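Local atomic coordinates of phospholipase C-beta (PLC-beta) (Sepia officinalis, PDB entry 3QR0), a protein that belongs to the phospholipase C-beta family and joins PH, EF-hand, TIM-barrel (X and Y) and C2 domains in one calcium-binding chain. Residues A[67-73]-A[137-142]; A[111-115]-A[751-755]; A[283-287]-A[300-305]. All blocks are in the same frame, centred on the assembly; numbering follows the deposited sequence.

Contact 1. Residues A[67-73]-A[137-142]; sequences LAYVRDI and VFSYAY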
loop_
_atom_site.group_PDB
_atom_site.type_symbol
_atom_site.label_atom_id
_atom_site.label_comp_id
_atom_site.label_asym_id
_atom_site.label_seq_id
_atom_site.Cartn_x
_atom_site.Cartn_y
_atom_site.Cartn_z
ATOM N N LEU A 67 -12.276 -5.584 8.911
ATOM C CA LEU A 67 -11.274 -6.346 8.167
ATOM C C LEU A 67 -10.326 -5.454 7.353
ATOM O O LEU A 67 -9.275 -5.918 6.907
ATOM C CB LEU A 67 -11.943 -7.379 7.259
ATOM C CG LEU A 67 -12.700 -8.504 7.971
ATOM C CD1 LEU A 67 -13.232 -9.503 6.962
ATOM C CD2 LEU A 67 -11.820 -9.210 9.000
ATOM N N ALA A 68 -10.685 -4.179 7.194
ATOM C CA ALA A 68 -9.798 -3.181 6.592
ATOM C C ALA A 68 -8.463 -3.040 7.337
ATOM O O ALA A 68 -7.478 -2.610 6.748
ATOM C CB ALA A 68 -10.495 -1.831 6.516
ATOM N N TYR A 69 -8.435 -3.384 8.624
ATOM C CA TYR A 69 -7.215 -3.264 9.423
ATOM C C TYR A 69 -6.680 -4.611 9.926
ATOM O O TYR A 69 -5.736 -4.652 10.709
ATOM C CB TYR A 69 -7.459 -2.278 10.563
ATOM C CG TYR A 69 -8.109 -1.005 10.052
ATOM C CD1 TYR A 69 -7.459 -0.204 9.118
ATOM C CD2 TYR A 69 -9.384 -0.629 10.464
ATOM C CE1 TYR A 69 -8.054 0.945 8.616
ATOM C CE2 TYR A 69 -9.991 0.520 9.967
ATOM C CZ TYR A 69 -9.321 1.301 9.046
ATOM O OH TYR A 69 -9.912 2.442 8.554
ATOM N N VAL A 70 -7.263 -5.711 9.453
ATOM C CA VAL A 70 -6.751 -7.039 9.782
ATOM C C VAL A 70 -5.488 -7.279 8.957
ATOM O O VAL A 70 -5.465 -7.027 7.747
ATOM C CB VAL A 70 -7.799 -8.147 9.546
ATOM C CG1 VAL A 70 -7.135 -9.520 9.509
ATOM C CG2 VAL A 70 -8.872 -8.087 10.640
ATOM N N ARG A 71 -4.435 -7.729 9.632
ATOM C CA ARG A 71 -3.113 -7.886 9.021
ATOM C C ARG A 71 -2.783 -9.334 8.727
ATOM O O ARG A 71 -2.178 -9.654 7.704
ATOM C CB ARG A 71 -2.046 -7.294 9.946
ATOM C CG ARG A 71 -2.211 -5.801 10.193
ATOM C CD ARG A 71 -1.968 -5.000 8.939
ATOM N NE ARG A 71 -2.346 -3.596 9.085
ATOM C CZ ARG A 71 -2.102 -2.651 8.180
ATOM N NH1 ARG A 71 -1.462 -2.935 7.053
ATOM N NH2 ARG A 71 -2.493 -1.407 8.412
ATOM N N ASP A 72 -3.170 -10.218 9.633
ATOM C CA ASP A 72 -2.964 -11.630 9.420
ATOM C C ASP A 72 -3.931 -12.428 10.275
ATOM O O ASP A 72 -4.447 -11.934 11.279
ATOM C CB ASP A 72 -1.520 -12.012 9.763
ATOM C CG ASP A 72 -1.021 -13.221 8.976
ATOM O OD1 ASP A 72 -1.803 -13.845 8.220
ATOM O OD2 ASP A 72 0.173 -13.554 9.123
ATOM N N ILE A 73 -4.188 -13.652 9.834
ATOM C CA ILE A 73 -4.892 -14.639 10.621
ATOM C C ILE A 73 -4.154 -15.948 10.397
ATOM O O ILE A 73 -3.845 -16.309 9.257
ATOM C CB ILE A 73 -6.400 -14.728 10.266
ATOM C CG1 ILE A 73 -7.074 -15.850 11.059
ATOM C CG2 ILE A 73 -6.610 -14.890 8.766
ATOM C CD1 ILE A 73 -8.591 -15.797 11.026
ATOM N N VAL A 137 -10.855 -15.481 5.914
ATOM C CA VAL A 137 -10.680 -14.141 6.475
ATOM C C VAL A 137 -9.446 -13.439 5.899
ATOM O O VAL A 137 -9.494 -12.242 5.620
ATOM C CB VAL A 137 -10.611 -14.175 8.012
ATOM C CG1 VAL A 137 -10.243 -12.803 8.568
ATOM C CG2 VAL A 137 -11.940 -14.639 8.578
ATOM N N PHE A 138 -8.354 -14.179 5.710
ATOM C CA PHE A 138 -7.164 -13.598 5.100
ATOM C C PHE A 138 -7.492 -13.064 3.700
ATOM O O PHE A 138 -7.135 -11.934 3.369
ATOM C CB PHE A 138 -6.012 -14.603 5.022
ATOM C CG PHE A 138 -4.707 -13.981 4.610
ATOM C CD1 PHE A 138 -3.851 -13.444 5.564
ATOM C CD2 PHE A 138 -4.347 -13.907 3.271
ATOM C CE1 PHE A 138 -2.643 -12.843 5.192
ATOM C CE2 PHE A 138 -3.142 -13.308 2.886
ATOM C CZ PHE A 138 -2.286 -12.779 3.856
ATOM N N SER A 139 -8.184 -13.868 2.894
ATOM C CA SER A 139 -8.545 -13.449 1.541
ATOM C C SER A 139 -9.412 -12.182 1.546
ATOM O O SER A 139 -9.258 -11.345 0.666
ATOM C CB SER A 139 -9.214 -14.587 0.744
ATOM O OG SER A 139 -10.541 -14.828 1.180
ATOM N N TYR A 140 -10.288 -12.019 2.541
ATOM C CA TYR A 140 -11.137 -10.819 2.618
ATOM C C TYR A 140 -10.343 -9.585 3.024
ATOM O O TYR A 140 -10.624 -8.491 2.545
ATOM C CB TYR A 140 -12.308 -10.968 3.605
ATOM C CG TYR A 140 -13.105 -12.243 3.503
ATOM C CD1 TYR A 140 -13.345 -12.863 2.276
ATOM C CD2 TYR A 140 -13.654 -12.812 4.639
ATOM C CE1 TYR A 140 -14.086 -14.050 2.209
ATOM C CE2 TYR A 140 -14.390 -13.977 4.581
ATOM C CZ TYR A 140 -14.605 -14.593 3.374
ATOM O OH TYR A 140 -15.338 -15.760 3.353
ATOM N N ALA A 141 -9.373 -9.769 3.921
ATOM C CA ALA A 141 -8.534 -8.676 4.401
ATOM C C ALA A 141 -7.594 -8.166 3.323
ATOM O O ALA A 141 -7.216 -6.995 3.349
ATOM C CB ALA A 141 -7.723 -9.108 5.632
ATOM N N TYR A 142 -7.197 -9.046 2.399
ATOM C CA TYR A 142 -6.290 -8.669 1.310
ATOM C C TYR A 142 -6.978 -8.614 -0.049
ATOM O O TYR A 142 -6.325 -8.665 -1.085
ATOM C CB TYR A 142 -5.068 -9.601 1.298
ATOM C CG TYR A 142 -4.161 -9.267 2.453
ATOM C CD1 TYR A 142 -3.104 -8.385 2.294
ATOM C CD2 TYR A 142 -4.418 -9.760 3.721
ATOM C CE1 TYR A 142 -2.288 -8.039 3.366
ATOM C CE2 TYR A 142 -3.615 -9.415 4.805
ATOM C CZ TYR A 142 -2.551 -8.557 4.619
ATOM O OH TYR A 142 -1.754 -8.214 5.686
HETATM O O HOH W 1 -8.878 -5.306 4.225
HETATM O O HOH W 2 -0.629 -5.665 5.819
#
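Val137 to Ala141 form the last part of helix 127-141 of the PH domain. Residues 137-141 run nearly antiparallel to strand 70-73 (157°, axes 8.1 Å apart at closest). Val137 points toward the strand. Its CG1 lies 3.9 Å from Leu67 CD2, and its CB 4.0 Å from Ile73 CD1. Phe138 starts out sideways, with CB 3.8 Å from Ile73 CG2, but its ring comes nearer: CE1 is 3.3 Å from Asp72 OD1, which salt-bridges Lys406. Tyr140 offers its CB to Leu67 CD1 at 3.8 Å, while its ring leads away. Ala141 is small enough for close approach: its CB is 3.9 Å from Val70 CG1. A water bridges Ala141 O (2.5 Å) and Leu67 O (2.8 Å). Tyr142, just past the helix, donates from OH to Arg71 O at 2.5 Å. A second water links Tyr142 OH to Arg71 NH1; Arg71 NH2 also bonds Ser754. Arg71 and Asp72 both face Cys109 of strand 105-110, a classic beta bulge. This is the C-terminal helix of a PH fold packed on an outer strand of its sheet. Leu52 of strand 51-54 touches Leu67 and Val137, and Leu361 of helix 354-361 touches Asp72, Phe138 and Tyr142.

Contact 2. Residues A[111-115]-A[751-755]; sequences GYNYI and RNESN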
loop_
_atom_site.group_PDB
_atom_site.type_symbol
_atom_site.label_atom_id
_atom_site.label_comp_id
_atom_site.label_asym_id
_atom_site.label_seq_id
_atom_site.Cartn_x
_atom_site.Cartn_y
_atom_site.Cartn_z
ATOM N N GLY A 111 -4.362 -3.890 13.053
ATOM C CA GLY A 111 -3.895 -2.578 13.435
ATOM C C GLY A 111 -4.080 -1.582 12.315
ATOM O O GLY A 111 -3.942 -1.924 11.134
ATOM N N TYR A 112 -4.399 -0.351 12.698
ATOM C CA TYR A 112 -4.511 0.770 11.763
ATOM C C TYR A 112 -3.251 0.863 10.896
ATOM O O TYR A 112 -3.335 1.010 9.681
ATOM C CB TYR A 112 -4.731 2.065 12.543
ATOM C CG TYR A 112 -5.272 3.207 11.728
ATOM C CD1 TYR A 112 -6.492 3.094 11.065
ATOM C CD2 TYR A 112 -4.584 4.415 11.638
ATOM C CE1 TYR A 112 -7.008 4.147 10.327
ATOM C CE2 TYR A 112 -5.098 5.478 10.902
ATOM C CZ TYR A 112 -6.308 5.330 10.247
ATOM O OH TYR A 112 -6.830 6.365 9.509
ATOM N N ASN A 113 -2.095 0.797 11.563
ATOM C CA ASN A 113 -0.791 0.615 10.928
ATOM C C ASN A 113 -0.248 -0.743 11.355
ATOM O O ASN A 113 -0.796 -1.364 12.270
ATOM C CB ASN A 113 0.183 1.742 11.319
ATOM C CG ASN A 113 0.585 1.705 12.800
ATOM O OD1 ASN A 113 1.365 0.858 13.230
ATOM N ND2 ASN A 113 0.067 2.652 13.572
ATOM N N TYR A 114 0.809 -1.215 10.696
ATOM C CA TYR A 114 1.344 -2.565 10.978
ATOM C C TYR A 114 2.433 -2.633 12.051
ATOM O O TYR A 114 2.938 -3.719 12.343
ATOM C CB TYR A 114 1.838 -3.252 9.691
ATOM C CG TYR A 114 2.758 -2.404 8.858
ATOM C CD1 TYR A 114 4.070 -2.155 9.260
ATOM C CD2 TYR A 114 2.315 -1.833 7.667
ATOM C CE1 TYR A 114 4.908 -1.362 8.505
ATOM C CE2 TYR A 114 3.149 -1.039 6.904
ATOM C CZ TYR A 114 4.441 -0.806 7.325
ATOM O OH TYR A 114 5.269 -0.014 6.569
ATOM N N ILE A 115 2.797 -1.493 12.632
ATOM C CA ILE A 115 3.771 -1.463 13.724
ATOM C C ILE A 115 3.073 -1.624 15.078
ATOM O O ILE A 115 3.568 -2.347 15.946
ATOM C CB ILE A 115 4.597 -0.159 13.717
ATOM C CG1 ILE A 115 5.401 -0.032 12.418
ATOM C CG2 ILE A 115 5.545 -0.123 14.908
ATOM C CD1 ILE A 115 6.437 -1.125 12.223
ATOM N N ARG A 751 -6.659 7.013 2.266
ATOM C CA ARG A 751 -5.911 5.931 2.884
ATOM C C ARG A 751 -5.088 6.464 4.044
ATOM O O ARG A 751 -4.729 7.653 4.074
ATOM C CB ARG A 751 -4.959 5.319 1.859
ATOM C CG ARG A 751 -5.641 4.850 0.594
ATOM C CD ARG A 751 -6.388 3.573 0.849
ATOM N NE ARG A 751 -7.121 3.103 -0.325
ATOM C CZ ARG A 751 -6.565 2.571 -1.412
ATOM N NH1 ARG A 751 -5.247 2.445 -1.523
ATOM N NH2 ARG A 751 -7.341 2.164 -2.406
ATOM N N ASN A 752 -4.799 5.596 5.011
ATOM C CA ASN A 752 -3.873 5.958 6.077
ATOM C C ASN A 752 -2.435 5.768 5.587
ATOM O O ASN A 752 -2.214 5.493 4.405
ATOM C CB ASN A 752 -4.183 5.220 7.396
ATOM C CG ASN A 752 -4.022 3.713 7.311
ATOM O OD1 ASN A 752 -3.313 3.179 6.459
ATOM N ND2 ASN A 752 -4.690 3.014 8.224
ATOM N N GLU A 753 -1.465 5.928 6.480
ATOM C CA GLU A 753 -0.048 5.887 6.088
ATOM C C GLU A 753 0.379 4.522 5.570
ATOM O O GLU A 753 1.253 4.435 4.704
ATOM C CB GLU A 753 0.857 6.283 7.253
ATOM C CG GLU A 753 0.686 7.703 7.739
ATOM C CD GLU A 753 -0.303 7.826 8.886
ATOM O OE1 GLU A 753 -1.233 6.988 8.989
ATOM O OE2 GLU A 753 -0.149 8.773 9.684
ATOM N N SER A 754 -0.243 3.459 6.085
ATOM C CA SER A 754 0.037 2.091 5.619
ATOM C C SER A 754 -0.740 1.733 4.348
ATOM O O SER A 754 -0.706 0.591 3.894
ATOM C CB SER A 754 -0.276 1.067 6.717
ATOM O OG SER A 754 -1.671 0.951 6.942
ATOM N N ASN A 755 -1.441 2.720 3.792
ATOM C CA ASN A 755 -2.255 2.573 2.587
ATOM C C ASN A 755 -3.486 1.685 2.761
ATOM O O ASN A 755 -3.978 1.115 1.794
ATOM C CB ASN A 755 -1.420 2.103 1.378
ATOM C CG ASN A 755 -2.002 2.575 0.040
ATOM O OD1 ASN A 755 -2.542 3.681 -0.063
ATOM N ND2 ASN A 755 -1.894 1.739 -0.982
#
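This is a small, polar loop-to-loop contact between two domains. Residues 111-115 lie in the PH-domain loop between strands 105-110 and 118-124. Arg751 ends strand 746-751, an outer strand of a sheet in the C2 region, and residues 752-755 form the loop after it. Only 235 Å² is buried in all. The C2-side loop makes a type I beta turn from Asn752 to Asn755, closed by Asn755 N to Asn752 O at 2.9 Å. Asn752 and Ser754 both point toward the PH loop. Asn752 ND2 gives a weak hydrogen bond to Tyr112 O at 2.8 Å. The same amide nitrogen lies over one face of the Tyr112 ring, 3.3 Å from CE1. Ser754 OG is 3.2 Å from Tyr112 O, and Ser754 CB is 4.0 Å from Tyr114 CD2. On the PH side, Asn113 OD1 accepts from Ile115 N at 2.8 Å, an Asx turn that shapes the loop internally. Arg71, also of the PH domain, bonds Gly111 O and Ser754 OG, and so reaches both loops. The Tyr114 hydroxyl reaches Phe600 O, and its ring meets Phe603 edge-to-face. The chemistry is that of a small, mostly polar domain interface. The one assigned hydrogen bond between the two loops, Asn752 ND2 to Tyr112 O, is weak.

Contact 3. Residues A[283-287]-A[300-305]; sequences YESAV and EGLLYF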
loop_
_atom_site.group_PDB
_atom_site.type_symbol
_atom_site.label_atom_id
_atom_site.label_comp_id
_atom_site.label_asym_id
_atom_site.label_seq_id
_atom_site.Cartn_x
_atom_site.Cartn_y
_atom_site.Cartn_z
ATOM N N TYR A 283 -28.939 3.647 -12.577
ATOM C CA TYR A 283 -28.772 4.672 -11.549
ATOM C C TYR A 283 -30.116 5.307 -11.202
ATOM O O TYR A 283 -30.416 5.532 -10.029
ATOM C CB TYR A 283 -27.756 5.739 -11.985
ATOM C CG TYR A 283 -26.447 5.179 -12.532
ATOM C CD1 TYR A 283 -25.827 4.086 -11.935
ATOM C CD2 TYR A 283 -25.829 5.753 -13.638
ATOM C CE1 TYR A 283 -24.630 3.574 -12.429
ATOM C CE2 TYR A 283 -24.633 5.243 -14.144
ATOM C CZ TYR A 283 -24.039 4.155 -13.530
ATOM O OH TYR A 283 -22.855 3.641 -14.020
ATOM N N GLU A 284 -30.924 5.574 -12.227
ATOM C CA GLU A 284 -32.251 6.147 -12.028
ATOM C C GLU A 284 -33.214 5.183 -11.340
ATOM O O GLU A 284 -34.072 5.620 -10.583
ATOM C CB GLU A 284 -32.836 6.629 -13.355
ATOM C CG GLU A 284 -32.202 7.904 -13.847
ATOM C CD GLU A 284 -32.438 9.068 -12.895
ATOM O OE1 GLU A 284 -33.596 9.247 -12.441
ATOM O OE2 GLU A 284 -31.466 9.796 -12.594
ATOM N N SER A 285 -33.071 3.886 -11.601
ATOM C CA SER A 285 -33.818 2.863 -10.861
ATOM C C SER A 285 -33.532 2.950 -9.363
ATOM O O SER A 285 -34.459 2.955 -8.545
ATOM C CB SER A 285 -33.466 1.461 -11.365
ATOM O OG SER A 285 -33.954 1.259 -12.680
ATOM N N ALA A 286 -32.247 3.023 -9.019
ATOM C CA ALA A 286 -31.804 3.120 -7.626
ATOM C C ALA A 286 -32.273 4.396 -6.921
ATOM O O ALA A 286 -32.626 4.359 -5.744
ATOM C CB ALA A 286 -30.279 3.016 -7.549
ATOM N N VAL A 287 -32.293 5.515 -7.639
ATOM C CA VAL A 287 -32.595 6.813 -7.031
ATOM C C VAL A 287 -34.059 7.257 -7.167
ATOM O O VAL A 287 -34.593 7.870 -6.242
ATOM C CB VAL A 287 -31.658 7.900 -7.589
ATOM C CG1 VAL A 287 -32.139 9.288 -7.206
ATOM C CG2 VAL A 287 -30.232 7.662 -7.088
ATOM N N GLU A 300 -29.497 13.494 -8.777
ATOM C CA GLU A 300 -29.257 12.451 -7.783
ATOM C C GLU A 300 -28.695 11.190 -8.443
ATOM O O GLU A 300 -27.871 10.491 -7.854
ATOM C CB GLU A 300 -30.548 12.128 -7.022
ATOM C CG GLU A 300 -31.040 13.242 -6.085
ATOM C CD GLU A 300 -31.728 14.410 -6.793
ATOM O OE1 GLU A 300 -32.173 14.268 -7.961
ATOM O OE2 GLU A 300 -31.831 15.489 -6.166
ATOM N N GLY A 301 -29.146 10.909 -9.667
ATOM C CA GLY A 301 -28.587 9.826 -10.475
ATOM C C GLY A 301 -27.127 10.055 -10.828
ATOM O O GLY A 301 -26.332 9.112 -10.831
ATOM N N LEU A 302 -26.772 11.308 -11.126
ATOM C CA LEU A 302 -25.380 11.673 -11.414
ATOM C C LEU A 302 -24.478 11.453 -10.206
ATOM O O LEU A 302 -23.399 10.874 -10.325
ATOM C CB LEU A 302 -25.277 13.138 -11.862
ATOM C CG LEU A 302 -23.867 13.665 -12.165
ATOM C CD1 LEU A 302 -23.221 12.869 -13.302
ATOM C CD2 LEU A 302 -23.905 15.143 -12.506
ATOM N N LEU A 303 -24.915 11.931 -9.047
ATOM C CA LEU A 303 -24.151 11.757 -7.810
ATOM C C LEU A 303 -23.955 10.272 -7.506
ATOM O O LEU A 303 -22.873 9.854 -7.092
ATOM C CB LEU A 303 -24.849 12.457 -6.637
ATOM C CG LEU A 303 -24.139 12.424 -5.277
ATOM C CD1 LEU A 303 -22.648 12.737 -5.407
ATOM C CD2 LEU A 303 -24.812 13.399 -4.320
ATOM N N TYR A 304 -24.998 9.478 -7.735
ATOM C CA TYR A 304 -24.914 8.026 -7.545
ATOM C C TYR A 304 -23.812 7.445 -8.441
ATOM O O TYR A 304 -22.943 6.712 -7.971
ATOM C CB TYR A 304 -26.268 7.372 -7.855
ATOM C CG TYR A 304 -26.335 5.885 -7.577
ATOM C CD1 TYR A 304 -26.867 5.399 -6.383
ATOM C CD2 TYR A 304 -25.881 4.963 -8.513
ATOM C CE1 TYR A 304 -26.934 4.029 -6.128
ATOM C CE2 TYR A 304 -25.942 3.590 -8.264
ATOM C CZ TYR A 304 -26.473 3.135 -7.077
ATOM O OH TYR A 304 -26.531 1.781 -6.844
ATOM N N PHE A 305 -23.840 7.786 -9.726
ATOM C CA PHE A 305 -22.795 7.342 -10.655
ATOM C C PHE A 305 -21.404 7.737 -10.174
ATOM O O PHE A 305 -20.479 6.925 -10.180
ATOM C CB PHE A 305 -22.981 7.926 -12.058
ATOM C CG PHE A 305 -21.723 7.864 -12.889
ATOM C CD1 PHE A 305 -21.298 6.660 -13.426
ATOM C CD2 PHE A 305 -20.937 8.993 -13.083
ATOM C CE1 PHE A 305 -20.132 6.585 -14.165
ATOM C CE2 PHE A 305 -19.769 8.923 -13.824
ATOM C CZ PHE A 305 -19.366 7.722 -14.362
#
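Two helices joined by a short connection cross at 111°, with the axes of segments 283-287 and 300-305 8.7 Å apart. They belong to helices 273-288 and 299-307 in the EF-hand-like region. Such a steep crossing on either side of a short loop, here with strand 296-297 in it, is consistent with the helix-loop-helix of an EF-hand. The backbones come nearest at Tyr283 and Gly301, whose CA atoms are 5.3 Å apart. Gly301 has no side chain at this point, and Glu284 OE2 comes within 3.6 Å of its CA. A CB on Gly301 would clash with that oxygen. The carboxylate of Glu284 is held by Thr298 and Asn288. Val287 CG1 touches Glu300 CB at 3.3 Å, and Val287 CG2 is 4.0 Å from Tyr304 CB. Ala286 CB sits over the face of the Tyr304 ring, 4.2 Å from its centroid, a CH-pi contact. A second one has Phe305 CB over the Tyr283 ring, 4.1 Å from the centroid. Tyr283, Tyr304 and Phe305 form an aromatic cluster. The Tyr283 and Tyr304 rings meet rim to rim, with CD1 of Tyr283 3.5 Å from CD2 of Tyr304. Phe219 and Phe250 extend the cluster with edge-to-face contacts to Tyr304 and Phe305. The contact between these segments is therefore mainly apolar and aromatic. Its close fit comes from two CH-pi contacts, aromatic rims and the glycine backbone.

Overall arrangement
Contacts 1 and 2 are neighbours, with centres 13 Å apart. Their segments alternate along the chain: 67-73, 111-115, 137-142, then 751-755. Contact 1 lies within the PH domain, and contact 2 joins that domain to the C2 region. They touch directly, as Tyr69 O and Gly111 N are 2.8 Å apart, probably hydrogen-bonded. Contact 3 lies apart in the EF-hand-like region, with its centre about 32 Å from that of contact 1 and 33 Å from that of contact 2. In sequence it follows contact 1 and falls between the two segments of contact 2. The chain thus returns to its PH domain after passing through the EF-hand and barrel regions.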